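Local coordinates for protein putative polyketide cyclase SMa1630 (Sinorhizobium meliloti 1021, PDB 4U13) that is a putative polyketide cyclase with a SnoaL-like domain of the NTF2 clan, whose substrate and reaction remain to be established, at residues Y13-S26 and L49-A63. Residues are numbered along the deposited sequence; the frame is centred on the assembly and turned at random.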
loop_
_atom_site.group_PDB
_atom_site.type_symbol
_atom_site.label_atom_id
_atom_site.label_comp_id
_atom_site.label_asym_id
_atom_site.label_seq_id
_atom_site.Cartn_x
_atom_site.Cartn_y
_atom_site.Cartn_z
ATOM N N TYR A 13 4.005 0.957 9.722
ATOM C CA TYR A 13 5.311 1.081 9.126
ATOM C C TYR A 13 5.263 0.992 7.599
ATOM O O TYR A 13 5.687 1.918 6.909
ATOM C CB TYR A 13 6.295 0.055 9.704
ATOM C CG TYR A 13 7.624 0.184 9.039
ATOM C CD1 TYR A 13 8.554 1.102 9.483
ATOM C CD2 TYR A 13 7.882 -0.500 7.878
ATOM C CE1 TYR A 13 9.741 1.287 8.814
ATOM C CE2 TYR A 13 9.059 -0.323 7.174
ATOM C CZ TYR A 13 9.983 0.572 7.653
ATOM O OH TYR A 13 11.178 0.747 6.957
ATOM N N PHE A 14 4.688 -0.070 7.057
ATOM C CA PHE A 14 4.710 -0.280 5.609
ATOM C C PHE A 14 3.817 0.668 4.856
ATOM O O PHE A 14 4.133 1.027 3.727
ATOM C CB PHE A 14 4.317 -1.712 5.265
ATOM C CG PHE A 14 5.419 -2.690 5.548
ATOM C CD1 PHE A 14 6.538 -2.693 4.772
ATOM C CD2 PHE A 14 5.361 -3.539 6.627
ATOM C CE1 PHE A 14 7.565 -3.578 5.025
ATOM C CE2 PHE A 14 6.356 -4.427 6.879
ATOM C CZ PHE A 14 7.496 -4.417 6.089
ATOM N N ASP A 15 2.728 1.115 5.471
ATOM C CA ASP A 15 1.796 2.098 4.817
ATOM C C ASP A 15 2.474 3.453 4.664
ATOM O O ASP A 15 2.364 4.162 3.613
ATOM C CB ASP A 15 0.530 2.319 5.644
ATOM C CG ASP A 15 -0.484 1.139 5.549
ATOM O OD1 ASP A 15 -0.587 0.500 4.481
ATOM O OD2 ASP A 15 -1.215 0.865 6.537
ATOM N N ALA A 16 3.211 3.775 5.704
ATOM C CA ALA A 16 3.942 5.029 5.755
ATOM C C ALA A 16 5.183 5.030 4.883
ATOM O O ALA A 16 5.442 6.005 4.194
ATOM C CB ALA A 16 4.338 5.321 7.195
ATOM N N ASP A 17 5.940 3.937 4.939
ATOM C CA ASP A 17 7.038 3.720 4.040
ATOM C C ASP A 17 6.529 3.880 2.608
ATOM O O ASP A 17 7.014 4.635 1.813
ATOM C CB ASP A 17 7.588 2.311 4.262
ATOM C CG ASP A 17 8.861 2.033 3.490
ATOM O OD1 ASP A 17 9.586 2.987 3.182
ATOM O OD2 ASP A 17 9.179 0.842 3.233
ATOM N N SER A 18 5.508 3.170 2.292
ATOM C CA SER A 18 4.915 3.161 0.961
ATOM C C SER A 18 4.330 4.528 0.471
ATOM O O SER A 18 4.304 4.817 -0.713
ATOM C CB SER A 18 3.920 2.051 0.976
ATOM O OG SER A 18 3.091 2.145 -0.142
ATOM N N CYS A 19 3.746 5.314 1.375
ATOM C CA CYS A 19 3.130 6.600 1.007
ATOM C C CYS A 19 4.051 7.764 1.207
ATOM O O CYS A 19 3.632 8.916 1.045
ATOM C CB CYS A 19 1.851 6.801 1.822
ATOM S SG CYS A 19 0.511 5.568 1.381
ATOM N N ASN A 20 5.319 7.484 1.500
ATOM C CA ASN A 20 6.298 8.507 1.820
ATOM C C ASN A 20 5.766 9.423 2.910
ATOM O O ASN A 20 5.842 10.590 2.779
ATOM C CB ASN A 20 6.682 9.357 0.593
ATOM C CG ASN A 20 7.374 8.558 -0.509
ATOM O OD1 ASN A 20 8.139 7.653 -0.237
ATOM N ND2 ASN A 20 7.086 8.873 -1.748
ATOM N N ASP A 21 5.228 8.874 3.987
ATOM C CA ASP A 21 4.594 9.706 5.004
ATOM C C ASP A 21 5.496 9.854 6.233
ATOM O O ASP A 21 5.391 9.121 7.192
ATOM C CB ASP A 21 3.234 9.109 5.357
ATOM C CG ASP A 21 2.459 9.961 6.356
ATOM O OD1 ASP A 21 3.054 10.925 6.948
ATOM O OD2 ASP A 21 1.253 9.620 6.570
ATOM N N THR A 22 6.372 10.827 6.184
ATOM C CA THR A 22 7.246 11.168 7.317
ATOM C C THR A 22 6.645 11.296 8.730
ATOM O O THR A 22 7.215 10.793 9.684
ATOM C CB THR A 22 7.965 12.471 6.988
ATOM O OG1 THR A 22 8.617 12.289 5.729
ATOM C CG2 THR A 22 9.016 12.801 8.022
ATOM N N ASP A 23 5.510 11.955 8.885
ATOM C CA ASP A 23 4.880 12.031 10.212
ATOM C C ASP A 23 4.507 10.705 10.752
ATOM O O ASP A 23 4.785 10.402 11.911
ATOM C CB ASP A 23 3.613 12.864 10.170
ATOM C CG ASP A 23 3.919 14.301 10.024
ATOM O OD1 ASP A 23 4.738 14.810 10.819
ATOM O OD2 ASP A 23 3.378 14.924 9.099
ATOM N N ALA A 24 3.846 9.919 9.912
ATOM C CA ALA A 24 3.316 8.644 10.353
ATOM C C ALA A 24 4.491 7.737 10.703
ATOM O O ALA A 24 4.520 7.072 11.755
ATOM C CB ALA A 24 2.436 8.053 9.265
ATOM N N LEU A 25 5.489 7.747 9.839
ATOM C CA LEU A 25 6.724 6.982 10.064
ATOM C C LEU A 25 7.423 7.361 11.379
ATOM O O LEU A 25 7.828 6.503 12.114
ATOM C CB LEU A 25 7.669 7.207 8.901
ATOM C CG LEU A 25 8.823 6.245 8.599
ATOM C CD1 LEU A 25 10.022 6.437 9.531
ATOM C CD2 LEU A 25 8.395 4.792 8.540
ATOM N N SER A 26 7.575 8.643 11.664
ATOM C CA SER A 26 8.240 9.077 12.885
ATOM C C SER A 26 7.494 8.595 14.139
ATOM O O SER A 26 8.120 8.168 15.097
ATOM C CB SER A 26 8.374 10.601 12.902
ATOM O OG SER A 26 7.124 11.217 13.178
ATOM N N LEU A 49 15.011 8.568 10.859
ATOM C CA LEU A 49 14.470 9.392 9.787
ATOM C C LEU A 49 15.515 9.690 8.729
ATOM O O LEU A 49 15.205 9.774 7.528
ATOM C CB LEU A 49 13.894 10.698 10.323
ATOM C CG LEU A 49 12.453 10.701 10.816
ATOM C CD1 LEU A 49 12.152 12.031 11.471
ATOM C CD2 LEU A 49 11.478 10.474 9.665
ATOM N N ARG A 50 16.750 9.917 9.168
ATOM C CA ARG A 50 17.834 10.237 8.220
ATOM C C ARG A 50 18.040 9.062 7.321
ATOM O O ARG A 50 18.163 9.202 6.117
ATOM C CB ARG A 50 19.147 10.598 8.933
ATOM C CG ARG A 50 19.100 11.993 9.585
ATOM C CD ARG A 50 20.464 12.574 9.964
ATOM N NE ARG A 50 21.334 11.645 10.668
ATOM C CZ ARG A 50 22.629 11.843 10.891
ATOM N NH1 ARG A 50 23.326 10.903 11.536
ATOM N NH2 ARG A 50 23.230 12.964 10.471
ATOM N N TRP A 51 18.023 7.897 7.936
ATOM C CA TRP A 51 18.255 6.691 7.249
ATOM C C TRP A 51 17.170 6.438 6.193
ATOM O O TRP A 51 17.506 6.036 5.051
ATOM C CB TRP A 51 18.267 5.569 8.249
ATOM C CG TRP A 51 18.014 4.209 7.626
ATOM C CD1 TRP A 51 18.899 3.454 6.909
ATOM C CD2 TRP A 51 16.810 3.465 7.698
ATOM N NE1 TRP A 51 18.301 2.269 6.512
ATOM C CE2 TRP A 51 17.018 2.248 6.985
ATOM C CE3 TRP A 51 15.559 3.703 8.276
ATOM C CZ2 TRP A 51 16.028 1.261 6.875
ATOM C CZ3 TRP A 51 14.546 2.731 8.126
ATOM C CH2 TRP A 51 14.793 1.530 7.440
ATOM N N TRP A 52 15.903 6.651 6.588
ATOM C CA TRP A 52 14.753 6.416 5.726
ATOM C C TRP A 52 14.735 7.382 4.529
ATOM O O TRP A 52 14.496 6.986 3.367
ATOM C CB TRP A 52 13.479 6.516 6.572
ATOM C CG TRP A 52 12.212 6.293 5.832
ATOM C CD1 TRP A 52 11.708 5.110 5.406
ATOM C CD2 TRP A 52 11.244 7.279 5.496
ATOM N NE1 TRP A 52 10.509 5.300 4.790
ATOM C CE2 TRP A 52 10.193 6.621 4.828
ATOM C CE3 TRP A 52 11.172 8.673 5.676
ATOM C CZ2 TRP A 52 9.075 7.303 4.334
ATOM C CZ3 TRP A 52 10.073 9.350 5.179
ATOM C CH2 TRP A 52 9.022 8.655 4.527
ATOM N N VAL A 53 15.030 8.649 4.797
ATOM C CA VAL A 53 15.137 9.639 3.736
ATOM C C VAL A 53 16.242 9.319 2.686
ATOM O O VAL A 53 15.963 9.320 1.477
ATOM C CB VAL A 53 15.334 11.037 4.349
ATOM C CG1 VAL A 53 15.669 12.074 3.281
ATOM C CG2 VAL A 53 14.049 11.490 5.084
ATOM N N ALA A 54 17.470 9.019 3.142
ATOM C CA ALA A 54 18.559 8.656 2.232
ATOM C C ALA A 54 18.235 7.409 1.362
ATOM O O ALA A 54 18.564 7.377 0.179
ATOM C CB ALA A 54 19.866 8.435 2.989
ATOM N N ALA A 55 17.592 6.408 1.945
ATOM C CA ALA A 55 17.293 5.222 1.220
ATOM C C ALA A 55 16.268 5.492 0.137
ATOM O O ALA A 55 16.327 4.910 -0.945
ATOM C CB ALA A 55 16.812 4.130 2.172
ATOM N N LYS A 56 15.322 6.367 0.407
ATOM C CA LYS A 56 14.329 6.750 -0.589
ATOM C C LYS A 56 14.967 7.485 -1.738
ATOM O O LYS A 56 14.649 7.202 -2.892
ATOM C CB LYS A 56 13.300 7.662 0.051
ATOM C CG LYS A 56 12.405 6.956 1.043
ATOM C CD LYS A 56 11.139 6.524 0.369
ATOM C CE LYS A 56 10.208 5.786 1.325
ATOM N NZ LYS A 56 9.430 4.857 0.471
ATOM N N LYS A 57 15.851 8.433 -1.441
ATOM C CA LYS A 57 16.589 9.166 -2.507
ATOM C C LYS A 57 17.483 8.237 -3.308
ATOM O O LYS A 57 17.563 8.366 -4.520
ATOM C CB LYS A 57 17.519 10.283 -1.977
ATOM C CG LYS A 57 17.009 11.072 -0.777
ATOM C CD LYS A 57 16.015 12.165 -1.129
ATOM C CE LYS A 57 16.223 13.377 -0.210
ATOM N NZ LYS A 57 15.064 14.319 -0.169
ATOM N N ALA A 58 18.213 7.363 -2.602
ATOM C CA ALA A 58 19.138 6.421 -3.213
ATOM C C ALA A 58 18.410 5.509 -4.190
ATOM O O ALA A 58 18.888 5.353 -5.313
ATOM C CB ALA A 58 19.835 5.571 -2.166
ATOM N N ALA A 59 17.267 4.931 -3.804
ATOM C CA ALA A 59 16.695 3.909 -4.679
ATOM C C ALA A 59 15.228 4.045 -5.120
ATOM O O ALA A 59 14.788 3.260 -5.995
ATOM C CB ALA A 59 16.941 2.545 -4.089
ATOM N N SER A 60 14.470 5.003 -4.551
ATOM C CA SER A 60 13.013 5.114 -4.817
ATOM C C SER A 60 12.327 3.735 -4.736
ATOM O O SER A 60 11.602 3.319 -5.641
ATOM C CB SER A 60 12.800 5.699 -6.213
ATOM O OG SER A 60 13.443 6.960 -6.351
ATOM N N TYR A 61 12.596 3.011 -3.668
ATOM C CA TYR A 61 12.176 1.607 -3.577
ATOM C C TYR A 61 10.716 1.456 -3.183
ATOM O O TYR A 61 10.155 2.319 -2.558
ATOM C CB TYR A 61 13.005 0.859 -2.524
ATOM C CG TYR A 61 12.812 1.420 -1.109
ATOM C CD1 TYR A 61 13.605 2.459 -0.638
ATOM C CD2 TYR A 61 11.824 0.922 -0.275
ATOM C CE1 TYR A 61 13.419 2.982 0.613
ATOM C CE2 TYR A 61 11.649 1.417 1.018
ATOM C CZ TYR A 61 12.435 2.475 1.467
ATOM O OH TYR A 61 12.287 3.007 2.765
ATOM N N VAL A 62 10.177 0.287 -3.487
ATOM C CA VAL A 62 8.938 -0.206 -2.963
ATOM C C VAL A 62 9.248 -1.508 -2.126
ATOM O O VAL A 62 9.844 -2.434 -2.643
ATOM C CB VAL A 62 8.000 -0.469 -4.185
ATOM C CG1 VAL A 62 6.841 -1.427 -3.885
ATOM C CG2 VAL A 62 7.454 0.844 -4.760
ATOM N N ALA A 63 8.851 -1.557 -0.844
ATOM C CA ALA A 63 8.835 -2.763 -0.014
ATOM C C ALA A 63 7.432 -3.316 0.089
ATOM O O ALA A 63 6.550 -2.671 0.593
ATOM C CB ALA A 63 9.345 -2.476 1.377
HETATM O O HOH W 1 7.538 0.614 0.632
#
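Trp52 reaches from helix 49-59 into the turn between helices 13-19 and 22-26, its side chain a knob among Ala16, Asp17, Thr22 and Leu25. From its backbone outward, CB already points toward 13-26, and CG, anti to the backbone N (chi1 -180°), carries the indole on in the same direction. Over the five-membered ring of Trp52 sits Leu25 CG, a CH-pi contact 4.1 Å from the centroid and 12° off the normal. At the edge of the indole, Trp52 NE1 donates to Asp17 OD1 at 3.0 Å; this acceptor lies close to the indole plane, but NE1 comes to the anti side of OD1, tilted from the carboxylate plane. Further round, CZ2 passes Ala16 O, Trp52 CH2 butts against Asn20 C at 3.7 Å, and Trp52 CZ3 comes within 3.3 Å of Thr22 OG1.

Asp17 is the polar hub. Besides the indole, Asp17 OD1 takes a weak bond from Tyr61 OH (2.7 Å) and a weak hydrogen bond from Lys56 NZ that is part of a salt bridge. The shorter bond of the lysine goes from Lys56 NZ to Asp17 O (2.8 Å), from above the carbonyl plane, near the Schellman turn at Asn20. Water 1 joins Asp17 OD2, weakly, to Ala63 N. Replacing Trp52 with an alanine would probably leave Asp17 OD1 without its indole donor and open a gap beneath Leu25.

Leu49 CD2 extends the apolar side, meeting Thr22 CG2 at 3.8 Å. Helix 49-59 thus packs beside both N-terminal helices, at 48° to helix 13-19, whose Cys19 forms a disulfide with Cys19 of the second subunit, while Tyr13 and Phe14 turn to Phe96 and Tyr94 on strand 90-99 of the curved sheet, as in the alpha+beta cone of NTF2-like folds.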